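Local coordinates for hypothetical protein Atu0120 (Agrobacterium tumefaciens, PDB 2I6H), which is of unknown function but belongs to the bacterial DUF924 family and folds as an all-helical protein that assembles as a pair of chains, at residues A[52-57]-A[94-99]; A[63-68]-A[88-93]; A[147-152]-A[168-173]. All coordinates share one frame; numbering follows the deposited sequence. Where two conformers were deposited one is given.

Contact 1: A[52-57]-A[94-99]; sequences AFDNHF and PRNCFR
The guanidinium of Arg99 has the backbone O of Arg95 over one face and the carboxylate of Asp54 at its edge. The rings of Phe53 and Phe57 are both met at the edge by the Asn96 amide, Phe53 by ND2 and Phe57 by OD1. The contact is a side-on salt bridge between Asp54 of helix 51-69 and Arg99, just past the end of helix 80-97, in the all-helical DUF924 fold. Arg99 NE lies 2.8 Å from Asp54 OD2 and comes from above the carboxylate plane. Arg99 NH2 lies 3.1 Å from Asp54 OD1, on its syn side, and that bond is nearly straight at 172°. The Arg99 chain is extended from CG to NE, which carries the charged end back to helix 51-69. Asp54 OD1 has a second donor, Asn96 ND2, at 3.0 Å and almost along the C-O axis. Two bonds therefore grip OD1, and both donors come from the same face of the carboxylate. They probably hold Asp54 in its charged form. The Asn96 amide stands 81° from the Phe53 ring plane, and its OD1 is 3.6 Å from Phe57 CE2. Phe37 and Trp38 of helix 29-41 also meet the Phe57 ring. Cys97 SG meets the Phe57 ring obliquely and lies 3.5 Å from the backbone O of Asp54.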
loop_
_atom_site.group_PDB
_atom_site.type_symbol
_atom_site.label_atom_id
_atom_site.label_comp_id
_atom_site.label_asym_id
_atom_site.label_seq_id
_atom_site.Cartn_x
_atom_site.Cartn_y
_atom_site.Cartn_z
ATOM N N ALA A 52 -20.636 3.293 1.678
ATOM C CA ALA A 52 -21.202 4.590 1.286
ATOM C C ALA A 52 -20.512 5.051 -0.009
ATOM O O ALA A 52 -21.149 5.589 -0.923
ATOM C CB ALA A 52 -20.977 5.652 2.426
ATOM N N PHE A 53 -19.193 4.861 -0.072
ATOM C CA PHE A 53 -18.470 5.245 -1.279
ATOM C C PHE A 53 -18.948 4.371 -2.465
ATOM O O PHE A 53 -19.175 4.879 -3.567
ATOM C CB PHE A 53 -16.962 5.114 -1.080
ATOM C CG PHE A 53 -16.169 5.435 -2.337
ATOM C CD1 PHE A 53 -16.148 6.740 -2.850
ATOM C CD2 PHE A 53 -15.516 4.414 -3.031
ATOM C CE1 PHE A 53 -15.445 7.023 -4.047
ATOM C CE2 PHE A 53 -14.794 4.692 -4.204
ATOM C CZ PHE A 53 -14.768 5.999 -4.712
ATOM N N ASP A 54 -19.159 3.072 -2.219
ATOM C CA ASP A 54 -19.628 2.190 -3.296
ATOM C C ASP A 54 -20.962 2.724 -3.836
ATOM O O ASP A 54 -21.184 2.830 -5.059
ATOM C CB ASP A 54 -19.832 0.764 -2.764
ATOM C CG ASP A 54 -18.525 0.093 -2.321
ATOM O OD1 ASP A 54 -17.423 0.557 -2.675
ATOM O OD2 ASP A 54 -18.603 -0.932 -1.613
ATOM N N ASN A 55 -21.853 3.055 -2.902
ATOM C CA ASN A 55 -23.188 3.610 -3.218
ATOM C C ASN A 55 -23.062 4.879 -4.043
ATOM O O ASN A 55 -23.769 5.096 -5.049
ATOM C CB ASN A 55 -23.922 3.988 -1.920
ATOM C CG ASN A 55 -24.857 2.907 -1.426
ATOM O OD1 ASN A 55 -24.502 1.745 -1.380
ATOM N ND2 ASN A 55 -26.053 3.307 -1.004
ATOM N N HIS A 56 -22.186 5.755 -3.580
ATOM C CA HIS A 56 -22.002 7.022 -4.199
ATOM C C HIS A 56 -21.485 6.873 -5.660
ATOM O O HIS A 56 -21.985 7.526 -6.593
ATOM C CB HIS A 56 -21.030 7.816 -3.298
ATOM C CG HIS A 56 -20.811 9.229 -3.719
ATOM N ND1 HIS A 56 -19.831 10.019 -3.157
ATOM C CD2 HIS A 56 -21.450 10.006 -4.635
ATOM C CE1 HIS A 56 -19.875 11.224 -3.705
ATOM N NE2 HIS A 56 -20.840 11.238 -4.613
ATOM N N PHE A 57 -20.471 6.035 -5.830
ATOM C CA PHE A 57 -19.848 5.782 -7.140
ATOM C C PHE A 57 -20.944 5.225 -8.065
ATOM O O PHE A 57 -21.100 5.651 -9.205
ATOM C CB PHE A 57 -18.722 4.775 -6.905
ATOM C CG PHE A 57 -17.697 4.681 -8.003
ATOM C CD1 PHE A 57 -17.738 5.503 -9.141
ATOM C CD2 PHE A 57 -16.660 3.735 -7.876
ATOM C CE1 PHE A 57 -16.766 5.376 -10.161
ATOM C CE2 PHE A 57 -15.699 3.614 -8.871
ATOM C CZ PHE A 57 -15.758 4.434 -10.020
ATOM N N PRO A 94 -16.434 -1.863 -11.182
ATOM C CA PRO A 94 -16.980 -3.211 -10.922
ATOM C C PRO A 94 -16.576 -3.756 -9.556
ATOM O O PRO A 94 -17.371 -4.444 -8.905
ATOM C CB PRO A 94 -16.326 -4.086 -12.020
ATOM C CG PRO A 94 -15.925 -3.146 -13.089
ATOM C CD PRO A 94 -15.539 -1.867 -12.356
ATOM N N ARG A 95 -15.366 -3.409 -9.110
ATOM C CA ARG A 95 -14.877 -3.862 -7.805
ATOM C C ARG A 95 -15.535 -3.143 -6.611
ATOM O O ARG A 95 -15.623 -3.707 -5.507
ATOM C CB ARG A 95 -13.346 -3.764 -7.762
ATOM C CG ARG A 95 -12.680 -4.751 -8.727
ATOM C CD ARG A 95 -11.153 -4.574 -8.878
ATOM N NE ARG A 95 -10.688 -5.817 -9.494
ATOM C CZ ARG A 95 -10.900 -6.169 -10.778
ATOM N NH1 ARG A 95 -10.520 -7.376 -11.185
ATOM N NH2 ARG A 95 -11.469 -5.331 -11.667
ATOM N N ASN A 96 -15.983 -1.915 -6.834
ATOM C CA ASN A 96 -16.776 -1.216 -5.821
ATOM C C ASN A 96 -18.245 -1.608 -5.853
ATOM O O ASN A 96 -18.885 -1.702 -4.789
ATOM C CB ASN A 96 -16.711 0.303 -6.017
ATOM C CG ASN A 96 -15.340 0.873 -5.726
ATOM O OD1 ASN A 96 -14.522 1.068 -6.656
ATOM N ND2 ASN A 96 -15.049 1.090 -4.416
ATOM N N CYS A 97 -18.793 -1.791 -7.050
ATOM C CA CYS A 97 -20.253 -1.776 -7.211
ATOM C C CYS A 97 -20.900 -3.104 -7.541
ATOM O O CYS A 97 -22.146 -3.191 -7.506
ATOM C CB CYS A 97 -20.674 -0.718 -8.252
ATOM S SG CYS A 97 -20.075 0.962 -7.774
ATOM N N PHE A 98 -20.094 -4.112 -7.898
ATOM C CA PHE A 98 -20.666 -5.431 -8.249
ATOM C C PHE A 98 -20.112 -6.553 -7.345
ATOM O O PHE A 98 -20.052 -7.716 -7.756
ATOM C CB PHE A 98 -20.397 -5.808 -9.717
ATOM C CG PHE A 98 -20.865 -4.815 -10.729
ATOM C CD1 PHE A 98 -22.114 -4.158 -10.622
ATOM C CD2 PHE A 98 -20.069 -4.566 -11.844
ATOM C CE1 PHE A 98 -22.543 -3.248 -11.627
ATOM C CE2 PHE A 98 -20.484 -3.687 -12.861
ATOM C CZ PHE A 98 -21.719 -3.042 -12.777
ATOM N N ARG A 99 -19.756 -6.190 -6.110
ATOM C CA ARG A 99 -19.050 -7.082 -5.181
ATOM C C ARG A 99 -19.752 -8.431 -5.033
ATOM O O ARG A 99 -20.970 -8.478 -5.038
ATOM C CB ARG A 99 -18.941 -6.435 -3.798
ATOM C CG ARG A 99 -18.009 -5.250 -3.737
ATOM C CD ARG A 99 -18.021 -4.628 -2.330
ATOM N NE ARG A 99 -17.346 -3.328 -2.310
ATOM C CZ ARG A 99 -16.026 -3.143 -2.237
ATOM N NH1 ARG A 99 -15.170 -4.171 -2.211
ATOM N NH2 ARG A 99 -15.541 -1.896 -2.228
#

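Contact 2: A[63-68]-A[88-93]; sequences DAHFAA and LLLDQF
Helix segments 63-68 and 88-93 cross steeply, with axes 9.1 Å apart at closest and N-to-C directions 112° apart, and the CA atoms of His65 and Leu89 are the nearest pair. Helix 80-97 widens into a pi-type turn here, with Phe93 N bonded to Leu88 O. Three side chains of helix 51-69, Ala64, His65 and Ala68, meet Leu89, Leu90 and Phe93. Leu89 points at the other helix and sets its two methyl groups against Ala64 and Ala68. Leu89 CD2 lies 3.8 Å from Ala64 CB. Leu89 CD1 lies 4.1 Å from Ala68 CB and also touches the backbone O of Ala64. Leu90 comes in beside it by the end of its chain, with CD2 3.9 Å from Ala68 CB. The small alanines let the leucine branches come close to the helix backbone. His65 meets Phe93. The His65 CG is anti to the backbone N (chi1 175°), which sends the imidazole alongside the Phe93 ring. The two rings are nearly parallel, at 15°, but slid apart with centroids 5.1 Å from each other, so they hardly overlap. His65 CB lies over one face of the Phe93 ring, 4.0 Å from the centroid, in a CH-pi contact. Phe98 meets the His65 ring edge-to-face, and Phe57 does the same to Phe93. Ile34 of helix 29-41 packs on Leu89, while Leu110, Ala111 and Phe114 of helix 108-120 pack on Leu90. The six touching residues are all buried. The chemistry is thus mainly apolar: the two helices meet chiefly through methyl packing and one CH-pi contact, with little ring overlap.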
loop_
_atom_site.group_PDB
_atom_site.type_symbol
_atom_site.label_atom_id
_atom_site.label_comp_id
_atom_site.label_asym_id
_atom_site.label_seq_id
_atom_site.Cartn_x
_atom_site.Cartn_y
_atom_site.Cartn_z
ATOM N N ASP A 63 -24.456 4.459 -15.255
ATOM C CA ASP A 63 -24.752 4.589 -16.702
ATOM C C ASP A 63 -23.475 4.691 -17.531
ATOM O O ASP A 63 -23.378 4.086 -18.606
ATOM C CB ASP A 63 -25.682 5.784 -16.978
ATOM C CG ASP A 63 -27.104 5.513 -16.550
ATOM O OD1 ASP A 63 -27.450 4.325 -16.268
ATOM O OD2 ASP A 63 -27.880 6.490 -16.466
ATOM N N ALA A 64 -22.516 5.468 -17.017
ATOM C CA ALA A 64 -21.222 5.627 -17.667
ATOM C C ALA A 64 -20.511 4.278 -17.797
ATOM O O ALA A 64 -19.925 3.987 -18.871
ATOM C CB ALA A 64 -20.369 6.627 -16.914
ATOM N N HIS A 65 -20.571 3.453 -16.732
ATOM C CA HIS A 65 -19.943 2.127 -16.791
ATOM C C HIS A 65 -20.487 1.357 -17.990
ATOM O O HIS A 65 -19.705 0.766 -18.783
ATOM C CB HIS A 65 -20.195 1.273 -15.539
ATOM C CG HIS A 65 -19.638 -0.117 -15.680
ATOM N ND1 HIS A 65 -20.413 -1.222 -16.005
ATOM C CD2 HIS A 65 -18.362 -0.561 -15.614
ATOM C CE1 HIS A 65 -19.626 -2.293 -16.071
ATOM N NE2 HIS A 65 -18.378 -1.912 -15.848
ATOM N N PHE A 66 -21.816 1.322 -18.080
ATOM C CA PHE A 66 -22.455 0.554 -19.143
ATOM C C PHE A 66 -22.158 1.084 -20.549
ATOM O O PHE A 66 -21.929 0.291 -21.474
ATOM C CB PHE A 66 -23.930 0.303 -18.841
ATOM C CG PHE A 66 -24.115 -0.802 -17.823
ATOM C CD1 PHE A 66 -24.188 -2.154 -18.240
ATOM C CD2 PHE A 66 -24.150 -0.507 -16.472
ATOM C CE1 PHE A 66 -24.303 -3.206 -17.290
ATOM C CE2 PHE A 66 -24.293 -1.538 -15.531
ATOM C CZ PHE A 66 -24.350 -2.869 -15.925
ATOM N N ALA A 67 -22.094 2.400 -20.679
ATOM C CA ALA A 67 -21.736 3.038 -21.964
ATOM C C ALA A 67 -20.322 2.600 -22.368
ATOM O O ALA A 67 -20.071 2.228 -23.517
ATOM C CB ALA A 67 -21.814 4.576 -21.872
ATOM N N ALA A 68 -19.393 2.678 -21.430
ATOM C CA ALA A 68 -18.003 2.233 -21.702
ATOM C C ALA A 68 -17.986 0.757 -22.136
ATOM O O ALA A 68 -17.309 0.398 -23.098
ATOM C CB ALA A 68 -17.139 2.430 -20.472
ATOM N N LEU A 88 -11.155 3.794 -14.531
ATOM C CA LEU A 88 -11.982 3.916 -13.323
ATOM C C LEU A 88 -13.330 3.262 -13.556
ATOM O O LEU A 88 -13.862 2.556 -12.676
ATOM C CB LEU A 88 -12.132 5.379 -12.947
ATOM C CG LEU A 88 -10.805 6.026 -12.561
ATOM C CD1 LEU A 88 -11.100 7.505 -12.232
ATOM C CD2 LEU A 88 -10.108 5.317 -11.394
ATOM N N LEU A 89 -13.880 3.429 -14.754
ATOM C CA LEU A 89 -15.163 2.765 -15.065
ATOM C C LEU A 89 -15.081 1.239 -15.266
ATOM O O LEU A 89 -16.035 0.505 -14.921
ATOM C CB LEU A 89 -15.726 3.365 -16.336
ATOM C CG LEU A 89 -16.188 4.825 -16.204
ATOM C CD1 LEU A 89 -16.615 5.292 -17.580
ATOM C CD2 LEU A 89 -17.393 4.923 -15.176
ATOM N N LEU A 90 -13.970 0.763 -15.847
ATOM C CA LEU A 90 -13.914 -0.637 -16.313
ATOM C C LEU A 90 -13.112 -1.577 -15.417
ATOM O O LEU A 90 -13.320 -2.802 -15.460
ATOM C CB LEU A 90 -13.419 -0.732 -17.755
ATOM C CG LEU A 90 -14.342 -0.036 -18.771
ATOM C CD1 LEU A 90 -13.658 0.017 -20.100
ATOM C CD2 LEU A 90 -15.725 -0.770 -18.862
ATOM N N ASP A 91 -12.251 -0.999 -14.577
ATOM C CA ASP A 91 -11.451 -1.748 -13.622
ATOM C C ASP A 91 -11.858 -1.479 -12.166
ATOM O O ASP A 91 -11.940 -2.419 -11.366
ATOM C CB ASP A 91 -9.945 -1.427 -13.826
ATOM C CG ASP A 91 -9.047 -2.222 -12.853
ATOM O OD1 ASP A 91 -8.818 -3.443 -13.085
ATOM O OD2 ASP A 91 -8.615 -1.612 -11.845
ATOM N N GLN A 92 -12.079 -0.210 -11.820
ATOM C CA GLN A 92 -12.434 0.118 -10.431
ATOM C C GLN A 92 -13.919 -0.030 -10.097
ATOM O O GLN A 92 -14.290 -0.742 -9.136
ATOM C CB GLN A 92 -11.947 1.523 -10.073
ATOM C CG GLN A 92 -10.436 1.626 -10.062
ATOM C CD GLN A 92 -9.851 0.801 -8.956
ATOM O OE1 GLN A 92 -10.002 1.136 -7.789
ATOM N NE2 GLN A 92 -9.189 -0.328 -9.319
ATOM N N PHE A 93 -14.753 0.622 -10.898
ATOM C CA PHE A 93 -16.225 0.584 -10.697
ATOM C C PHE A 93 -16.789 -0.830 -10.384
ATOM O O PHE A 93 -17.533 -0.994 -9.401
ATOM C CB PHE A 93 -16.948 1.229 -11.899
ATOM C CG PHE A 93 -18.440 1.336 -11.713
ATOM C CD1 PHE A 93 -19.016 2.559 -11.251
ATOM C CD2 PHE A 93 -19.285 0.239 -11.971
ATOM C CE1 PHE A 93 -20.417 2.673 -11.067
ATOM C CE2 PHE A 93 -20.682 0.346 -11.796
ATOM C CZ PHE A 93 -21.261 1.573 -11.334
#

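Contact 3: A[147-152]-A[168-173]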
loop_
_atom_site.group_PDB
_atom_site.type_symbol
_atom_site.label_atom_id
_atom_site.label_comp_id
_atom_site.label_asym_id
_atom_site.label_seq_id
_atom_site.Cartn_x
_atom_site.Cartn_y
_atom_site.Cartn_z
ATOM N N ALA A 147 0.677 -10.397 -18.313
ATOM C CA ALA A 147 0.074 -9.213 -17.690
ATOM C C ALA A 147 0.691 -8.937 -16.331
ATOM O O ALA A 147 1.008 -7.792 -15.991
ATOM C CB ALA A 147 -1.412 -9.415 -17.543
ATOM N N GLN A 148 0.892 -9.982 -15.546
ATOM C CA GLN A 148 1.470 -9.786 -14.204
ATOM C C GLN A 148 2.887 -9.234 -14.245
ATOM O O GLN A 148 3.248 -8.376 -13.443
ATOM C CB GLN A 148 1.445 -11.099 -13.436
ATOM C CG GLN A 148 0.013 -11.571 -13.088
ATOM C CD GLN A 148 -0.708 -10.624 -12.144
ATOM O OE1 GLN A 148 -0.100 -9.994 -11.281
ATOM N NE2 GLN A 148 -2.017 -10.535 -12.295
ATOM N N GLN A 149 3.705 -9.772 -15.151
ATOM C CA GLN A 149 5.082 -9.311 -15.283
ATOM C C GLN A 149 5.079 -7.874 -15.748
ATOM O O GLN A 149 5.874 -7.067 -15.258
ATOM C CB GLN A 149 5.841 -10.231 -16.234
ATOM C CG GLN A 149 5.885 -11.622 -15.623
ATOM C CD GLN A 149 6.948 -12.447 -16.224
ATOM O OE1 GLN A 149 7.496 -12.091 -17.277
ATOM N NE2 GLN A 149 7.242 -13.580 -15.592
ATOM N N ARG A 150 4.170 -7.554 -16.664
ATOM C CA ARG A 150 4.011 -6.180 -17.115
ATOM C C ARG A 150 3.606 -5.246 -15.966
ATOM O O ARG A 150 4.172 -4.148 -15.836
ATOM C CB ARG A 150 2.992 -6.092 -18.236
ATOM C CG ARG A 150 2.987 -4.746 -18.905
ATOM C CD ARG A 150 1.996 -4.708 -20.062
ATOM N NE ARG A 150 2.170 -3.449 -20.781
ATOM C CZ ARG A 150 1.420 -3.075 -21.805
ATOM N NH1 ARG A 150 0.442 -3.853 -22.226
ATOM N NH2 ARG A 150 1.671 -1.919 -22.416
ATOM N N ALA A 151 2.670 -5.696 -15.121
ATOM C CA ALA A 151 2.279 -4.917 -13.934
ATOM C C ALA A 151 3.468 -4.620 -13.030
ATOM O O ALA A 151 3.616 -3.478 -12.570
ATOM C CB ALA A 151 1.197 -5.669 -13.108
ATOM N N CYS A 152 4.299 -5.631 -12.764
ATOM C CA CYS A 152 5.460 -5.407 -11.885
ATOM C C CYS A 152 6.449 -4.389 -12.512
ATOM O O CYS A 152 6.959 -3.494 -11.818
ATOM C CB CYS A 152 6.119 -6.738 -11.486
ATOM S SG CYS A 152 5.011 -7.744 -10.457
ATOM N N GLU A 168 2.578 -9.035 -5.039
ATOM C CA GLU A 168 1.589 -9.891 -4.346
ATOM C C GLU A 168 0.674 -10.591 -5.358
ATOM O O GLU A 168 0.405 -11.808 -5.262
ATOM C CB GLU A 168 0.704 -9.043 -3.434
ATOM C CG GLU A 168 1.392 -8.514 -2.170
ATOM C CD GLU A 168 1.649 -9.607 -1.154
ATOM O OE1 GLU A 168 0.684 -10.073 -0.498
ATOM O OE2 GLU A 168 2.817 -9.995 -1.015
ATOM N N HIS A 169 0.184 -9.815 -6.327
ATOM C CA HIS A 169 -0.702 -10.371 -7.330
ATOM C C HIS A 169 0.063 -11.345 -8.223
ATOM O O HIS A 169 -0.462 -12.428 -8.518
ATOM C CB HIS A 169 -1.340 -9.254 -8.183
ATOM C CG HIS A 169 -2.445 -8.501 -7.482
ATOM N ND1 HIS A 169 -2.212 -7.536 -6.516
ATOM C CD2 HIS A 169 -3.792 -8.557 -7.638
ATOM C CE1 HIS A 169 -3.367 -7.036 -6.111
ATOM N NE2 HIS A 169 -4.342 -7.634 -6.781
ATOM N N ARG A 170 1.266 -10.963 -8.665
ATOM C CA ARG A 170 2.056 -11.822 -9.587
ATOM C C ARG A 170 2.352 -13.178 -8.958
ATOM O O ARG A 170 2.270 -14.202 -9.633
ATOM C CB ARG A 170 3.342 -11.137 -10.031
ATOM C CG ARG A 170 4.219 -12.025 -10.950
ATOM C CD ARG A 170 5.374 -11.270 -11.582
ATOM N NE ARG A 170 6.431 -10.926 -10.629
ATOM C CZ ARG A 170 7.475 -11.703 -10.366
ATOM N NH1 ARG A 170 7.602 -12.903 -10.960
ATOM N NH2 ARG A 170 8.398 -11.283 -9.503
ATOM N N ASP A 171 2.618 -13.195 -7.655
ATOM C CA ASP A 171 2.960 -14.457 -6.992
ATOM C C ASP A 171 1.811 -15.460 -7.050
ATOM O O ASP A 171 2.063 -16.636 -7.259
ATOM C CB ASP A 171 3.312 -14.222 -5.536
ATOM C CG ASP A 171 4.702 -13.609 -5.368
ATOM O OD1 ASP A 171 5.549 -13.678 -6.306
ATOM O OD2 ASP A 171 4.943 -13.045 -4.290
ATOM N N ILE A 172 0.568 -14.987 -6.841
ATOM C CA ILE A 172 -0.596 -15.863 -6.877
ATOM C C ILE A 172 -0.773 -16.462 -8.278
ATOM O O ILE A 172 -0.978 -17.680 -8.428
ATOM C CB ILE A 172 -1.881 -15.122 -6.413
ATOM C CG1 ILE A 172 -1.688 -14.527 -5.008
ATOM C CG2 ILE A 172 -3.087 -16.056 -6.431
ATOM C CD1 ILE A 172 -2.738 -13.458 -4.673
ATOM N N VAL A 173 -0.703 -15.608 -9.298
ATOM C CA VAL A 173 -0.883 -16.050 -10.672
ATOM C C VAL A 173 0.255 -16.974 -11.127
ATOM O O VAL A 173 0.007 -17.965 -11.828
ATOM C CB VAL A 173 -1.100 -14.860 -11.628
ATOM C CG1 VAL A 173 -1.127 -15.295 -13.109
ATOM C CG2 VAL A 173 -2.438 -14.175 -11.290
#
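This is a helix-helix packing contact between helices 145-155 and 160-176, which run nearly antiparallel in the C-terminal half of the all-helical DUF924 fold. The two segments approach to 9.1 Å between axes, and their directions differ by 161°. Gln148 and Arg170 have the nearest CA atoms and cover the most surface. Gln148 points toward the other helix and then bends at its second torsion (chi2 -64°), so that its amide end lies against the backbone of 169-170. OE1 comes within 3.1 Å of Arg170 N, but the angle is too poor for a hydrogen bond. The same oxygen, Gln148 OE1, is 3.4 Å from His169 CB. The amide's NE2 is turned to the carbonyl oxygens of Ser140 and Ala142, which accept from it and fix the rotation of the group. The aliphatic part of Gln148 crosses Val173 at about a right angle, with CG 3.8 Å from Val173 CB. Phe179 also touches both of these side chains. Arg170 approaches the other helix along its aliphatic chain. Its CG lies 3.8 Å from Gln148 CB, and its CD lies 4.1 Å from Gln149 CG. The chain then bends at chi3 (72°), and its charged end pairs with Glu167 and Glu174 of its own helix. Gln149 NE2 bonds to Glu174 too, so Glu174 has polar partners on both helices. Cys152 points toward helix 160-176 and also touches Ala166 and Glu167 there. Its SG lies at the edge of the Arg170 guanidinium, in its plane, 3.5 Å from NE.

Contacts 1 and 2 join the same two helices, 51-69 and 80-97, at successive levels, with centres 11 Å apart. They touch through aromatic packing: Phe57 CE2 is 3.6 Å from Phe93 CA, and Phe98 CZ is 3.7 Å from Phe93 CE2. Contact 2 is the buried apolar level, and contact 1 adds the salt bridge where helix 80-97 ends. Contact 3 lies across the centre of the chain, about 25 Å from contact 1 and 23 Å from contact 2 between centres, and touches neither. The side chain of Arg170 in contact 3 is about 8 Å from a bound calcium ion. The function of the protein is unknown.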